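Local atomic coordinates of putative transcriptional regulator TRANSCRIPTION REGULATOR protein (Rhizobium meliloti, PDB entry 5NLA), a protein that binds c-di-GMP by a PilZ-like mechanism and, as an AraC-like transcriptional activator, regulates extracellular polysaccharide production. Residues 113-124 / 248-256. Sequence-based numbering, arbitrary orientation.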
loop_
_atom_site.group_PDB
_atom_site.type_symbol
_atom_site.label_atom_id
_atom_site.label_comp_id
_atom_site.label_asym_id
_atom_site.label_seq_id
_atom_site.Cartn_x
_atom_site.Cartn_y
_atom_site.Cartn_z
ATOM N N GLN A 113 -5.289 -13.061 6.209
ATOM C CA GLN A 113 -4.374 -14.127 5.782
ATOM C C GLN A 113 -4.837 -14.764 4.468
ATOM O O GLN A 113 -4.060 -14.875 3.529
ATOM C CB GLN A 113 -4.229 -15.206 6.865
ATOM C CG GLN A 113 -3.704 -14.710 8.216
ATOM C CD GLN A 113 -2.183 -14.709 8.351
ATOM O OE1 GLN A 113 -1.435 -14.425 7.395
ATOM N NE2 GLN A 113 -1.715 -15.021 9.564
ATOM N N THR A 114 -6.116 -15.120 4.400
ATOM C CA THR A 114 -6.714 -15.734 3.210
ATOM C C THR A 114 -6.522 -14.880 1.964
ATOM O O THR A 114 -6.184 -15.384 0.888
ATOM C CB THR A 114 -8.237 -15.974 3.394
ATOM O OG1 THR A 114 -8.475 -16.663 4.623
ATOM C CG2 THR A 114 -8.811 -16.814 2.244
ATOM N N MET A 115 -6.762 -13.589 2.118
ATOM C CA MET A 115 -6.571 -12.650 1.042
ATOM C C MET A 115 -5.097 -12.621 0.639
ATOM O O MET A 115 -4.787 -12.615 -0.543
ATOM C CB MET A 115 -7.070 -11.249 1.454
ATOM C CG MET A 115 -8.596 -11.156 1.672
ATOM S SD MET A 115 -9.129 -9.594 2.387
ATOM C CE MET A 115 -8.624 -8.571 1.028
ATOM N N LEU A 116 -4.206 -12.656 1.628
ATOM C CA LEU A 116 -2.746 -12.589 1.415
ATOM C C LEU A 116 -2.064 -13.799 0.727
ATOM O O LEU A 116 -0.974 -13.655 0.129
ATOM C CB LEU A 116 -2.047 -12.316 2.751
ATOM C CG LEU A 116 -2.164 -10.861 3.202
ATOM C CD1 LEU A 116 -1.659 -10.701 4.637
ATOM C CD2 LEU A 116 -1.437 -9.917 2.241
ATOM N N ARG A 117 -2.693 -14.967 0.840
ATOM C CA ARG A 117 -2.235 -16.182 0.175
ATOM C C ARG A 117 -2.177 -16.037 -1.345
ATOM O O ARG A 117 -1.329 -16.632 -2.005
ATOM C CB ARG A 117 -3.165 -17.364 0.520
ATOM C CG ARG A 117 -3.110 -17.802 1.979
ATOM C CD ARG A 117 -3.409 -19.281 2.184
ATOM N NE ARG A 117 -4.816 -19.577 2.499
ATOM C CZ ARG A 117 -5.797 -19.834 1.620
ATOM N NH1 ARG A 117 -5.593 -19.810 0.301
ATOM N NH2 ARG A 117 -7.014 -20.118 2.071
ATOM N N SER A 118 -3.110 -15.275 -1.886
ATOM C CA SER A 118 -3.284 -15.104 -3.319
ATOM C C SER A 118 -2.956 -13.690 -3.804
ATOM O O SER A 118 -2.731 -13.496 -4.993
ATOM C CB SER A 118 -4.740 -15.428 -3.667
ATOM O OG SER A 118 -5.645 -14.820 -2.744
ATOM N N SER A 119 -2.925 -12.707 -2.910
ATOM C CA SER A 119 -2.811 -11.309 -3.321
ATOM C C SER A 119 -1.412 -10.967 -3.832
ATOM O O SER A 119 -0.412 -11.240 -3.137
ATOM C CB SER A 119 -3.147 -10.350 -2.171
ATOM O OG SER A 119 -3.083 -9.013 -2.622
ATOM N N PRO A 120 -1.343 -10.335 -5.018
ATOM C CA PRO A 120 -0.103 -9.774 -5.538
ATOM C C PRO A 120 0.276 -8.388 -4.980
ATOM O O PRO A 120 1.281 -7.810 -5.410
ATOM C CB PRO A 120 -0.371 -9.690 -7.044
ATOM C CG PRO A 120 -1.832 -9.484 -7.148
ATOM C CD PRO A 120 -2.452 -10.193 -5.982
ATOM N N ILE A 121 -0.505 -7.856 -4.047
ATOM C CA ILE A 121 -0.276 -6.515 -3.526
ATOM C C ILE A 121 0.579 -6.638 -2.259
ATOM O O ILE A 121 0.211 -7.368 -1.324
ATOM C CB ILE A 121 -1.620 -5.791 -3.249
ATOM C CG1 ILE A 121 -2.399 -5.619 -4.558
ATOM C CG2 ILE A 121 -1.385 -4.428 -2.605
ATOM C CD1 ILE A 121 -3.864 -5.274 -4.381
ATOM N N ASP A 122 1.725 -5.953 -2.254
ATOM C CA ASP A 122 2.591 -5.876 -1.071
ATOM C C ASP A 122 3.218 -4.489 -0.898
ATOM O O ASP A 122 4.299 -4.338 -0.304
ATOM C CB ASP A 122 3.681 -6.932 -1.167
ATOM C CG ASP A 122 4.552 -6.764 -2.396
ATOM O OD1 ASP A 122 4.214 -5.953 -3.288
ATOM O OD2 ASP A 122 5.577 -7.466 -2.467
ATOM N N HIS A 123 2.516 -3.474 -1.377
ATOM C CA HIS A 123 3.029 -2.126 -1.350
ATOM C C HIS A 123 3.264 -1.713 0.106
ATOM O O HIS A 123 2.673 -2.285 1.025
ATOM C CB HIS A 123 2.035 -1.148 -2.005
ATOM C CG HIS A 123 1.846 -1.349 -3.480
ATOM N ND1 HIS A 123 1.331 -2.507 -4.017
ATOM C CD2 HIS A 123 2.079 -0.522 -4.529
ATOM C CE1 HIS A 123 1.280 -2.397 -5.333
ATOM N NE2 HIS A 123 1.718 -1.198 -5.669
ATOM N N TRP A 124 4.147 -0.740 0.302
ATOM C CA TRP A 124 4.251 -0.032 1.573
ATOM C C TRP A 124 3.174 1.049 1.528
ATOM O O TRP A 124 3.133 1.864 0.607
ATOM C CB TRP A 124 5.626 0.605 1.728
ATOM C CG TRP A 124 6.763 -0.327 1.468
ATOM C CD1 TRP A 124 7.474 -0.433 0.323
ATOM C CD2 TRP A 124 7.319 -1.284 2.377
ATOM N NE1 TRP A 124 8.437 -1.399 0.454
ATOM C CE2 TRP A 124 8.362 -1.937 1.707
ATOM C CE3 TRP A 124 7.025 -1.657 3.693
ATOM C CZ2 TRP A 124 9.123 -2.931 2.298
ATOM C CZ3 TRP A 124 7.776 -2.657 4.282
ATOM C CH2 TRP A 124 8.820 -3.278 3.585
ATOM N N LYS A 248 3.247 -12.916 10.344
ATOM C CA LYS A 248 2.696 -13.828 9.332
ATOM C C LYS A 248 2.601 -13.115 7.981
ATOM O O LYS A 248 1.538 -12.652 7.559
ATOM C CB LYS A 248 1.333 -14.365 9.772
ATOM C CG LYS A 248 1.401 -15.457 10.835
ATOM C CD LYS A 248 1.917 -16.798 10.295
ATOM C CE LYS A 248 0.863 -17.571 9.506
ATOM N NZ LYS A 248 -0.135 -18.245 10.385
ATOM N N MET A 249 3.745 -13.042 7.314
ATOM C CA MET A 249 3.903 -12.312 6.053
ATOM C C MET A 249 3.266 -13.071 4.875
ATOM O O MET A 249 3.374 -14.306 4.775
ATOM C CB MET A 249 5.410 -12.063 5.799
ATOM C CG MET A 249 5.738 -11.051 4.711
ATOM S SD MET A 249 7.497 -10.754 4.442
ATOM C CE MET A 249 7.901 -10.088 6.043
ATOM N N GLY A 250 2.609 -12.324 3.988
ATOM C CA GLY A 250 1.981 -12.890 2.784
ATOM C C GLY A 250 3.005 -13.310 1.728
ATOM O O GLY A 250 4.135 -12.805 1.709
ATOM N N VAL A 251 2.606 -14.232 0.851
ATOM C CA VAL A 251 3.504 -14.755 -0.163
ATOM C C VAL A 251 4.243 -13.683 -0.946
ATOM O O VAL A 251 5.464 -13.751 -1.034
ATOM C CB VAL A 251 2.862 -15.784 -1.149
ATOM C CG1 VAL A 251 2.700 -17.134 -0.479
ATOM C CG2 VAL A 251 1.557 -15.304 -1.771
ATOM N N MET A 252 3.537 -12.702 -1.497
ATOM C CA MET A 252 4.162 -11.757 -2.436
ATOM C C MET A 252 5.223 -10.900 -1.778
ATOM O O MET A 252 6.254 -10.627 -2.382
ATOM C CB MET A 252 3.131 -10.846 -3.112
ATOM C CG MET A 252 3.676 -10.001 -4.265
ATOM S SD MET A 252 4.585 -10.878 -5.565
ATOM C CE MET A 252 3.603 -10.273 -6.929
ATOM N N GLU A 253 4.972 -10.484 -0.545
ATOM C CA GLU A 253 5.964 -9.735 0.222
ATOM C C GLU A 253 7.192 -10.629 0.479
ATOM O O GLU A 253 8.329 -10.172 0.358
ATOM C CB GLU A 253 5.349 -9.199 1.531
ATOM C CG GLU A 253 5.769 -7.785 1.942
ATOM C CD GLU A 253 6.728 -7.755 3.102
ATOM O OE1 GLU A 253 7.734 -8.499 3.027
ATOM O OE2 GLU A 253 6.479 -6.995 4.071
ATOM N N ARG A 254 6.957 -11.901 0.793
ATOM C CA ARG A 254 8.055 -12.853 0.997
ATOM C C ARG A 254 8.845 -13.131 -0.278
ATOM O O ARG A 254 10.066 -13.244 -0.221
ATOM C CB ARG A 254 7.563 -14.152 1.649
ATOM C CG ARG A 254 7.368 -13.997 3.150
ATOM C CD ARG A 254 6.972 -15.284 3.837
ATOM N NE ARG A 254 5.656 -15.723 3.369
ATOM C CZ ARG A 254 5.355 -16.929 2.873
ATOM N NH1 ARG A 254 6.264 -17.907 2.784
ATOM N NH2 ARG A 254 4.106 -17.166 2.474
ATOM N N ALA A 255 8.148 -13.204 -1.412
ATOM C CA ALA A 255 8.771 -13.377 -2.729
ATOM C C ALA A 255 9.583 -12.156 -3.165
ATOM O O ALA A 255 10.735 -12.290 -3.589
ATOM C CB ALA A 255 7.713 -13.677 -3.775
ATOM N N HIS A 256 8.978 -10.970 -3.070
ATOM C CA HIS A 256 9.683 -9.731 -3.414
ATOM C C HIS A 256 10.938 -9.497 -2.555
ATOM O O HIS A 256 11.939 -8.953 -3.055
ATOM C CB HIS A 256 8.754 -8.509 -3.339
ATOM C CG HIS A 256 7.900 -8.313 -4.554
ATOM N ND1 HIS A 256 6.762 -7.542 -4.538
ATOM C CD2 HIS A 256 8.012 -8.784 -5.818
ATOM C CE1 HIS A 256 6.213 -7.533 -5.736
ATOM N NE2 HIS A 256 6.952 -8.279 -6.533
#
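Asp122 meets His256 because its carboxylate stands between the backbone N and the carbonyl carbon (chi1 60°), turned onto helix 251-261. His256 ND1 donates to Asp122 OD2. The bond is modelled very short, 2.4 Å, a length that is doubtful at this resolution. It is also bent, 135° at the hydrogen. OD2 lies at the ring edge, and the carboxylate and ring planes are 42° apart. Met252 SD lies over one ring face, toward its rim, and Tyr297 also meets this ring.

Met252 CG, anti to the backbone N, lies 3.4 Å from Pro120 O. The bends beyond it bring Met252 CE to Pro120 CB, 4.0 Å away. The methylenes of Glu253 lie alongside Asp122, and Glu253 CG is 3.8 Å from Asp122 CB. The far end of Glu253 is held elsewhere, its OE2 bonded to Ser154 OG. Earlier in the chain, Val251 CG2 sits against Leu116 O and Arg117 O. Gly250 is the N-cap residue, and Gly250 CA lies 4.1 Å from Leu116 CB. At the more exposed end, the Gln113 side chain crosses the curled Lys248 chain at about a right angle.

The contact thus joins helix 113-118 and the loop after it to the start of helix 251-261, whose Val251 and Met252 also pack on helix 281-288. Its chemistry is mostly side-chain carbons packed on backbone carbonyls, with one hydrogen bond from a partly exposed His256 to a buried Asp122. The nearby acid would probably favour a protonated, positively charged His256.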